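PDB 7L9R: deoxyhypusine synthase, putative from Entamoeba histolytica, which probably acts as a deoxyhypusine synthase, an NAD-dependent transferase that moves the aminobutyl group of spermidine onto a specific lysine of the translation factor eIF5A. Local coordinates for residues Ile89-Thr94 with Ile266-Gly271; Gly101-Phe106 with Asp202-Ile207; Gln168-Phe173 with Gly225-Cys230. All blocks are in the same frame, centred on the assembly; numbering follows the deposited sequence.

Contact 1: residues Ile89-Thr94 with Ile266-Gly271; sequences IYLGFT and IILGGG
Leu91 and Ile266 sit side by side on the same face of the parallel sheet, their side chains crossing at a slant. With Leu91 CG placed opposite the backbone N (chi1 176°), its CD1 swings toward the neighbouring strand and lies 4.1 Å from Ile266 CG2; the same methyl approaches Leu268 CD1 more loosely. Ile266 reaches the other way with its longer branch, so that its CD1 meets Ile89 CG2. Further along, Phe93 and Leu268 approach each other through CB, while the Phe93 ring leads off to stack on Phe106 of helix 102-111, which also packs on Leu91 and Leu268. Gly92, between Leu91 and Phe93, lies beside Ile267, and its N and O supply two of the backbone bonds. Ile266 N donates to Tyr90 O, Gly92 N to Ile266 O at 2.8 Å, and Leu268 N to Gly92 O. At Thr94, the N-cap residue of helix 95-99, the pairing is weak: Thr94 N lies 3.5 Å from Leu268 O. Thr94 turns its CG2 over Gly269, where it comes 3.8 Å from Gly270 O. Short backbone bonds thus hold two central strands of the Rossmann-like sheet in register, whereas their side chains add only apolar contact, and the pairing weakens at Thr94.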
loop_
_atom_site.group_PDB
_atom_site.type_symbol
_atom_site.label_atom_id
_atom_site.label_comp_id
_atom_site.label_asym_id
_atom_site.label_seq_id
_atom_site.Cartn_x
_atom_site.Cartn_y
_atom_site.Cartn_z
ATOM N N ILE B 89 26.726 -16.138 0.451
ATOM C CA ILE B 89 25.272 -16.014 0.439
ATOM C C ILE B 89 24.798 -15.406 1.752
ATOM O O ILE B 89 25.074 -15.946 2.831
ATOM C CB ILE B 89 24.591 -17.369 0.180
ATOM C CG1 ILE B 89 25.085 -17.949 -1.150
ATOM C CG2 ILE B 89 23.081 -17.214 0.189
ATOM C CD1 ILE B 89 24.396 -19.220 -1.562
ATOM N N TYR B 90 24.044 -14.312 1.646
ATOM C CA TYR B 90 23.503 -13.571 2.777
ATOM C C TYR B 90 21.999 -13.782 2.823
ATOM O O TYR B 90 21.315 -13.597 1.811
ATOM C CB TYR B 90 23.806 -12.072 2.642
ATOM C CG TYR B 90 25.278 -11.741 2.648
ATOM C CD1 TYR B 90 26.053 -11.904 1.507
ATOM C CD2 TYR B 90 25.896 -11.266 3.799
ATOM C CE1 TYR B 90 27.408 -11.613 1.516
ATOM C CE2 TYR B 90 27.249 -10.971 3.817
ATOM C CZ TYR B 90 27.998 -11.146 2.673
ATOM O OH TYR B 90 29.342 -10.852 2.691
ATOM N N LEU B 91 21.483 -14.158 3.990
ATOM C CA LEU B 91 20.053 -14.370 4.165
ATOM C C LEU B 91 19.521 -13.349 5.157
ATOM O O LEU B 91 19.948 -13.324 6.317
ATOM C CB LEU B 91 19.755 -15.791 4.641
ATOM C CG LEU B 91 18.287 -16.076 4.953
ATOM C CD1 LEU B 91 17.410 -15.839 3.730
ATOM C CD2 LEU B 91 18.126 -17.495 5.473
ATOM N N GLY B 92 18.593 -12.514 4.705
ATOM C CA GLY B 92 17.942 -11.527 5.552
ATOM C C GLY B 92 16.470 -11.860 5.698
ATOM O O GLY B 92 15.815 -12.241 4.725
ATOM N N PHE B 93 15.956 -11.728 6.919
ATOM C CA PHE B 93 14.541 -11.954 7.161
ATOM C C PHE B 93 14.110 -11.161 8.383
ATOM O O PHE B 93 14.929 -10.778 9.226
ATOM C CB PHE B 93 14.209 -13.447 7.328
ATOM C CG PHE B 93 15.018 -14.156 8.384
ATOM C CD1 PHE B 93 14.710 -14.014 9.733
ATOM C CD2 PHE B 93 16.054 -15.006 8.026
ATOM C CE1 PHE B 93 15.442 -14.681 10.705
ATOM C CE2 PHE B 93 16.789 -15.676 8.992
ATOM C CZ PHE B 93 16.483 -15.515 10.334
ATOM N N THR B 94 12.812 -10.893 8.457
ATOM C CA THR B 94 12.273 -10.106 9.553
ATOM C C THR B 94 11.940 -10.997 10.741
ATOM O O THR B 94 11.794 -12.221 10.627
ATOM C CB THR B 94 11.018 -9.343 9.135
ATOM O OG1 THR B 94 10.010 -10.271 8.716
ATOM C CG2 THR B 94 11.325 -8.403 8.000
ATOM N N ILE B 266 19.586 -12.679 -0.392
ATOM C CA ILE B 266 18.187 -13.089 -0.327
ATOM C C ILE B 266 17.576 -12.368 0.862
ATOM O O ILE B 266 18.020 -12.560 2.002
ATOM C CB ILE B 266 18.034 -14.612 -0.168
ATOM C CG1 ILE B 266 18.797 -15.347 -1.267
ATOM C CG2 ILE B 266 16.551 -15.014 -0.183
ATOM C CD1 ILE B 266 18.921 -16.838 -1.020
ATOM N N ILE B 267 16.570 -11.535 0.605
ATOM C CA ILE B 267 15.970 -10.710 1.646
ATOM C C ILE B 267 14.470 -10.957 1.652
ATOM O O ILE B 267 13.793 -10.740 0.640
ATOM C CB ILE B 267 16.272 -9.217 1.444
ATOM C CG1 ILE B 267 17.785 -8.988 1.430
ATOM C CG2 ILE B 267 15.643 -8.394 2.562
ATOM C CD1 ILE B 267 18.176 -7.570 1.098
ATOM N N LEU B 268 13.950 -11.383 2.792
ATOM C CA LEU B 268 12.532 -11.650 2.953
ATOM C C LEU B 268 11.961 -10.593 3.885
ATOM O O LEU B 268 12.409 -10.470 5.031
ATOM C CB LEU B 268 12.312 -13.053 3.515
ATOM C CG LEU B 268 13.223 -14.140 2.943
ATOM C CD1 LEU B 268 13.023 -15.457 3.680
ATOM C CD2 LEU B 268 12.969 -14.332 1.461
ATOM N N GLY B 269 10.976 -9.838 3.393
ATOM C CA GLY B 269 10.344 -8.786 4.159
ATOM C C GLY B 269 11.026 -7.444 3.964
ATOM O O GLY B 269 12.099 -7.330 3.368
ATOM N N GLY B 270 10.395 -6.409 4.506
ATOM C CA GLY B 270 10.866 -5.036 4.363
ATOM C C GLY B 270 11.490 -4.534 5.651
ATOM O O GLY B 270 10.981 -4.799 6.745
ATOM N N GLY B 271 12.591 -3.801 5.514
ATOM C CA GLY B 271 13.256 -3.188 6.645
ATOM C C GLY B 271 14.415 -3.967 7.231
ATOM O O GLY B 271 14.857 -3.635 8.340
#

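Contact 2: residues Gly101-Phe106 with Asp202-Ile207; sequences GLRDTF and DTTSVI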
loop_
_atom_site.group_PDB
_atom_site.type_symbol
_atom_site.label_atom_id
_atom_site.label_comp_id
_atom_site.label_asym_id
_atom_site.label_seq_id
_atom_site.Cartn_x
_atom_site.Cartn_y
_atom_site.Cartn_z
ATOM N N GLY B 101 6.193 -20.424 10.542
ATOM C CA GLY B 101 6.914 -21.670 10.366
ATOM C C GLY B 101 8.197 -21.546 9.574
ATOM O O GLY B 101 8.955 -22.520 9.508
ATOM N N LEU B 102 8.451 -20.382 8.966
ATOM C CA LEU B 102 9.708 -20.167 8.259
ATOM C C LEU B 102 10.915 -20.342 9.163
ATOM O O LEU B 102 12.013 -20.624 8.664
ATOM C CB LEU B 102 9.760 -18.770 7.654
ATOM C CG LEU B 102 9.017 -18.524 6.347
ATOM C CD1 LEU B 102 9.206 -17.060 5.942
ATOM C CD2 LEU B 102 9.511 -19.462 5.277
ATOM N N ARG B 103 10.736 -20.154 10.472
ATOM C CA ARG B 103 11.811 -20.378 11.432
ATOM C C ARG B 103 12.475 -21.733 11.223
ATOM O O ARG B 103 13.703 -21.854 11.286
ATOM C CB ARG B 103 11.252 -20.269 12.849
ATOM C CG ARG B 103 12.264 -20.467 13.945
ATOM C CD ARG B 103 12.158 -21.840 14.532
ATOM N NE ARG B 103 12.882 -21.944 15.788
ATOM C CZ ARG B 103 12.711 -22.925 16.660
ATOM N NH1 ARG B 103 11.851 -23.906 16.434
ATOM N NH2 ARG B 103 13.416 -22.920 17.787
ATOM N N ASP B 104 11.678 -22.762 10.949
ATOM C CA ASP B 104 12.236 -24.097 10.797
ATOM C C ASP B 104 12.845 -24.300 9.418
ATOM O O ASP B 104 13.820 -25.052 9.277
ATOM C CB ASP B 104 11.148 -25.109 11.123
ATOM C CG ASP B 104 10.498 -24.807 12.468
ATOM O OD1 ASP B 104 11.207 -24.867 13.499
ATOM O OD2 ASP B 104 9.297 -24.472 12.498
ATOM N N THR B 105 12.337 -23.590 8.410
ATOM C CA THR B 105 13.042 -23.515 7.135
ATOM C C THR B 105 14.418 -22.882 7.316
ATOM O O THR B 105 15.422 -23.405 6.814
ATOM C CB THR B 105 12.200 -22.729 6.122
ATOM O OG1 THR B 105 10.912 -23.341 5.999
ATOM C CG2 THR B 105 12.872 -22.699 4.757
ATOM N N PHE B 106 14.489 -21.765 8.066
ATOM C CA PHE B 106 15.771 -21.102 8.309
ATOM C C PHE B 106 16.723 -22.016 9.071
ATOM O O PHE B 106 17.925 -22.058 8.778
ATOM C CB PHE B 106 15.572 -19.786 9.079
ATOM C CG PHE B 106 14.693 -18.776 8.371
ATOM C CD1 PHE B 106 14.580 -18.766 6.983
ATOM C CD2 PHE B 106 13.965 -17.842 9.100
ATOM C CE1 PHE B 106 13.757 -17.834 6.335
ATOM C CE2 PHE B 106 13.131 -16.906 8.461
ATOM C CZ PHE B 106 13.029 -16.901 7.077
ATOM N N ASP B 202 20.058 -26.259 21.479
ATOM C CA ASP B 202 18.812 -26.878 21.043
ATOM C C ASP B 202 18.875 -27.025 19.532
ATOM O O ASP B 202 18.946 -26.020 18.818
ATOM C CB ASP B 202 17.609 -26.021 21.454
ATOM C CG ASP B 202 16.285 -26.738 21.281
ATOM O OD1 ASP B 202 16.037 -27.296 20.185
ATOM O OD2 ASP B 202 15.488 -26.734 22.249
ATOM N N THR B 203 18.836 -28.265 19.036
ATOM C CA THR B 203 18.985 -28.451 17.598
ATOM C C THR B 203 17.731 -28.094 16.808
ATOM O O THR B 203 17.756 -28.201 15.578
ATOM C CB THR B 203 19.388 -29.896 17.264
ATOM O OG1 THR B 203 18.368 -30.803 17.701
ATOM C CG2 THR B 203 20.722 -30.250 17.915
ATOM N N THR B 204 16.657 -27.631 17.454
ATOM C CA THR B 204 15.530 -27.112 16.689
ATOM C C THR B 204 15.650 -25.621 16.406
ATOM O O THR B 204 14.853 -25.088 15.623
ATOM C CB THR B 204 14.197 -27.374 17.403
ATOM O OG1 THR B 204 14.058 -26.484 18.515
ATOM C CG2 THR B 204 14.096 -28.831 17.882
ATOM N N SER B 205 16.622 -24.941 17.005
ATOM C CA SER B 205 16.726 -23.493 16.898
ATOM C C SER B 205 17.718 -23.082 15.815
ATOM O O SER B 205 18.690 -23.787 15.522
ATOM C CB SER B 205 17.142 -22.879 18.234
ATOM O OG SER B 205 18.545 -22.902 18.378
ATOM N N VAL B 206 17.447 -21.924 15.216
ATOM C CA VAL B 206 18.357 -21.350 14.231
ATOM C C VAL B 206 19.701 -21.012 14.875
ATOM O O VAL B 206 20.767 -21.350 14.339
ATOM C CB VAL B 206 17.713 -20.113 13.573
ATOM C CG1 VAL B 206 18.720 -19.370 12.709
ATOM C CG2 VAL B 206 16.477 -20.516 12.751
ATOM N N ILE B 207 19.677 -20.370 16.050
ATOM C CA ILE B 207 20.925 -19.822 16.586
ATOM C C ILE B 207 21.876 -20.923 17.048
ATOM O O ILE B 207 23.099 -20.771 16.943
ATOM C CB ILE B 207 20.665 -18.806 17.719
ATOM C CG1 ILE B 207 20.009 -19.479 18.925
ATOM C CG2 ILE B 207 19.825 -17.639 17.211
ATOM C CD1 ILE B 207 19.890 -18.565 20.119
HETATM O O HOH W 1 11.510 -25.480 18.724
HETATM O O HOH W 2 13.274 -26.188 13.781
#
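Asp202 OD1 is gripped twice by Thr204, whose carbonyl in turn faces Arg103 across the contact. Thr204 N donates to the anti lone pair of Asp202 OD1 at 2.8 Å, closing an Asx turn, and Thr204 OG1 donates to the same oxygen from above the carboxylate plane. These bonds brace the type I turn from Asp202 to Ser205, from which Thr204 O faces the guanidinium of Arg103. Arg103 CG is anti to the backbone N (chi1 -179°) and the chain bends at chi2 (-102°), which brings the guanidinium beneath that carbonyl. Thr204 O lies over the centre of one guanidinium face, 3.2 Å from Arg103 CZ, a position from which it accepts no hydrogen bond from the arginine. Instead Arg103 NE forms a salt bridge with Asp128, and NH1 one with Asp104 OD1 at 3.2 Å, tilted from the guanidinium plane. Two waters link the segments. One accepts from Arg103 NH1 and donates to Thr204 OG1; the other donates to Thr204 O at 2.7 Å and sits unusually close to Asp104 OD1. Asp104 OD2 is held by Gly28 N of the second subunit, whose Lys27 packs on Arg103, Asp104 and Thr204. On the apolar side Val206 points toward helix 102-111, its CG2 lying 3.4 Å from Arg103 O and 3.9 Å from Phe106 CB. Ser205 occupies the N-cap position of helix 206-212, while the Asp128 carboxylate receives Val206 N and Ile207 N. The arrangement is a helix start joined to helix 102-111 through Asp128 and water, within a Rossmann-like fold and beside a subunit interface.

Contact 3: residues Gln168-Phe173 with Gly225-Cys230; sequences QWLKEF and GLFGTC
Leu170, on helix 160-179, reaches across to helix 226-237 through CB and both methyls. Its CB lies 3.9 Å from Cys230 SG and its CD1 touches the same sulfur, so the thiol rests along the flank of the leucine; CD1 also comes 4.2 Å from Leu226 CD2. The other branch, CD2, meets Phe227 CD1 at 4.1 Å near the plane of the ring, with the leucine slanting past the aromatic rim. Lys171, one residue on, runs alongside Cys230. Its CG sits 3.9 Å from Cys230 CB, and the chain is extended beyond CG, which carries CE past the backbone of Cys230 and lets NZ form a salt bridge with Glu233, one turn further along the same helix. Phe173 closes the row. Its CG stands opposite the backbone N (chi1 164°), sending the ring toward Phe227, where CE2 and Phe227 CE1 meet at 4.0 Å. Each of these atoms lies near the plane of the other ring; the side chains cross at about a right angle and the ring planes are inclined by roughly 57°, so the two aromatics touch through their edges. Beyond the contact, Phe173 leans on Met195, Met196 and Arg199 of helix 189-200, and Leu170 on Glu126 and Ile129 of helix 124-130. The segments cross at -62° with their axes 9.5 Å apart. Between them the packing is apolar, with one thiol; its cohesion therefore comes from buried hydrocarbon, with the Lys171 to Glu233 salt bridge adding a charged tie between the two helices.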
loop_
_atom_site.group_PDB
_atom_site.type_symbol
_atom_site.label_atom_id
_atom_site.label_comp_id
_atom_site.label_asym_id
_atom_site.label_seq_id
_atom_site.Cartn_x
_atom_site.Cartn_y
_atom_site.Cartn_z
ATOM N N GLN B 168 13.342 -14.873 31.729
ATOM C CA GLN B 168 14.210 -15.410 32.771
ATOM C C GLN B 168 15.487 -15.979 32.170
ATOM O O GLN B 168 16.588 -15.728 32.673
ATOM C CB GLN B 168 13.473 -16.479 33.578
ATOM N N TRP B 169 15.359 -16.727 31.072
ATOM C CA TRP B 169 16.530 -17.262 30.387
ATOM C C TRP B 169 17.454 -16.142 29.923
ATOM O O TRP B 169 18.665 -16.174 30.174
ATOM C CB TRP B 169 16.083 -18.125 29.202
ATOM C CG TRP B 169 17.178 -18.946 28.580
ATOM C CD1 TRP B 169 17.503 -20.244 28.877
ATOM C CD2 TRP B 169 18.091 -18.531 27.553
ATOM N NE1 TRP B 169 18.559 -20.655 28.104
ATOM C CE2 TRP B 169 18.937 -19.627 27.279
ATOM C CE3 TRP B 169 18.280 -17.338 26.847
ATOM C CZ2 TRP B 169 19.954 -19.566 26.327
ATOM C CZ3 TRP B 169 19.288 -17.278 25.901
ATOM C CH2 TRP B 169 20.112 -18.386 25.648
ATOM N N LEU B 170 16.897 -15.142 29.234
ATOM C CA LEU B 170 17.714 -14.029 28.759
ATOM C C LEU B 170 18.389 -13.310 29.915
ATOM O O LEU B 170 19.550 -12.897 29.807
ATOM C CB LEU B 170 16.863 -13.051 27.949
ATOM C CG LEU B 170 16.324 -13.577 26.622
ATOM C CD1 LEU B 170 15.304 -12.612 26.046
ATOM C CD2 LEU B 170 17.467 -13.810 25.647
ATOM N N LYS B 171 17.674 -13.132 31.027
ATOM C CA LYS B 171 18.253 -12.418 32.158
ATOM C C LYS B 171 19.380 -13.219 32.798
ATOM O O LYS B 171 20.409 -12.653 33.184
ATOM C CB LYS B 171 17.169 -12.086 33.181
ATOM C CG LYS B 171 16.246 -10.965 32.754
ATOM C CD LYS B 171 15.106 -10.793 33.738
ATOM C CE LYS B 171 14.233 -9.618 33.359
ATOM N NZ LYS B 171 13.076 -9.474 34.283
ATOM N N GLU B 172 19.212 -14.537 32.916
ATOM C CA GLU B 172 20.292 -15.353 33.459
ATOM C C GLU B 172 21.517 -15.303 32.557
ATOM O O GLU B 172 22.653 -15.244 33.043
ATOM C CB GLU B 172 19.815 -16.792 33.659
ATOM C CG GLU B 172 18.738 -16.935 34.722
ATOM C CD GLU B 172 18.335 -18.375 34.951
ATOM O OE1 GLU B 172 19.226 -19.254 34.910
ATOM O OE2 GLU B 172 17.132 -18.630 35.174
ATOM N N PHE B 173 21.302 -15.290 31.239
ATOM C CA PHE B 173 22.413 -15.153 30.305
ATOM C C PHE B 173 23.116 -13.810 30.473
ATOM O O PHE B 173 24.350 -13.745 30.494
ATOM C CB PHE B 173 21.899 -15.337 28.876
ATOM C CG PHE B 173 22.848 -14.861 27.811
ATOM C CD1 PHE B 173 23.941 -15.627 27.435
ATOM C CD2 PHE B 173 22.611 -13.667 27.146
ATOM C CE1 PHE B 173 24.804 -15.193 26.436
ATOM C CE2 PHE B 173 23.467 -13.224 26.150
ATOM C CZ PHE B 173 24.562 -13.989 25.790
ATOM N N GLY B 225 14.550 -5.065 21.107
ATOM C CA GLY B 225 13.557 -6.084 21.323
ATOM C C GLY B 225 13.514 -6.566 22.758
ATOM O O GLY B 225 13.981 -5.892 23.688
ATOM N N LEU B 226 12.961 -7.770 22.941
ATOM C CA LEU B 226 12.797 -8.326 24.282
ATOM C C LEU B 226 14.128 -8.396 25.024
ATOM O O LEU B 226 14.177 -8.175 26.242
ATOM C CB LEU B 226 12.160 -9.712 24.197
ATOM C CG LEU B 226 11.763 -10.357 25.521
ATOM C CD1 LEU B 226 10.726 -9.496 26.227
ATOM C CD2 LEU B 226 11.244 -11.774 25.292
ATOM N N PHE B 227 15.222 -8.674 24.301
ATOM C CA PHE B 227 16.554 -8.619 24.903
ATOM C C PHE B 227 16.805 -7.274 25.579
ATOM O O PHE B 227 17.330 -7.222 26.698
ATOM C CB PHE B 227 17.630 -8.906 23.848
ATOM C CG PHE B 227 19.021 -9.070 24.416
ATOM C CD1 PHE B 227 19.452 -10.293 24.897
ATOM C CD2 PHE B 227 19.901 -8.004 24.450
ATOM C CE1 PHE B 227 20.729 -10.444 25.417
ATOM C CE2 PHE B 227 21.173 -8.148 24.966
ATOM C CZ PHE B 227 21.588 -9.369 25.456
ATOM N N GLY B 228 16.421 -6.173 24.929
ATOM C CA GLY B 228 16.616 -4.866 25.540
ATOM C C GLY B 228 15.695 -4.638 26.724
ATOM O O GLY B 228 16.103 -4.061 27.734
ATOM N N THR B 229 14.451 -5.116 26.630
ATOM C CA THR B 229 13.547 -5.072 27.778
ATOM C C THR B 229 14.159 -5.759 28.993
ATOM O O THR B 229 14.073 -5.245 30.115
ATOM C CB THR B 229 12.213 -5.731 27.423
ATOM O OG1 THR B 229 11.657 -5.102 26.262
ATOM C CG2 THR B 229 11.228 -5.624 28.589
ATOM N N CYS B 230 14.796 -6.917 28.786
ATOM C CA CYS B 230 15.426 -7.625 29.896
ATOM C C CYS B 230 16.591 -6.837 30.473
ATOM O O CYS B 230 16.834 -6.882 31.685
ATOM C CB CYS B 230 15.892 -9.006 29.443
ATOM S SG CYS B 230 14.538 -10.096 29.005
#

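Contacts 1 and 2 are directly joined through Phe106: its CE2 lies 3.3 Å from Phe93 CG and its CE1 3.6 Å from Leu268 CD1, so helix 102-111 rests on the central strands with one side and meets the start of helix 206-212 with another. The centres of contacts 1 and 2 are about 15 Å apart. Contact 3 stands farther out, its centre about 22 Å from the centre of the chain. Its nearest atoms are about 6 Å from contact 2 and about 12 Å from contact 1. Helix 124-130 spans the gap, supplying Asp128 to contact 2 and Glu126 and Ile129 to contact 3. Contacts 2 and 3 both lie within the loop closed by contact 1, and their segments alternate along the chain.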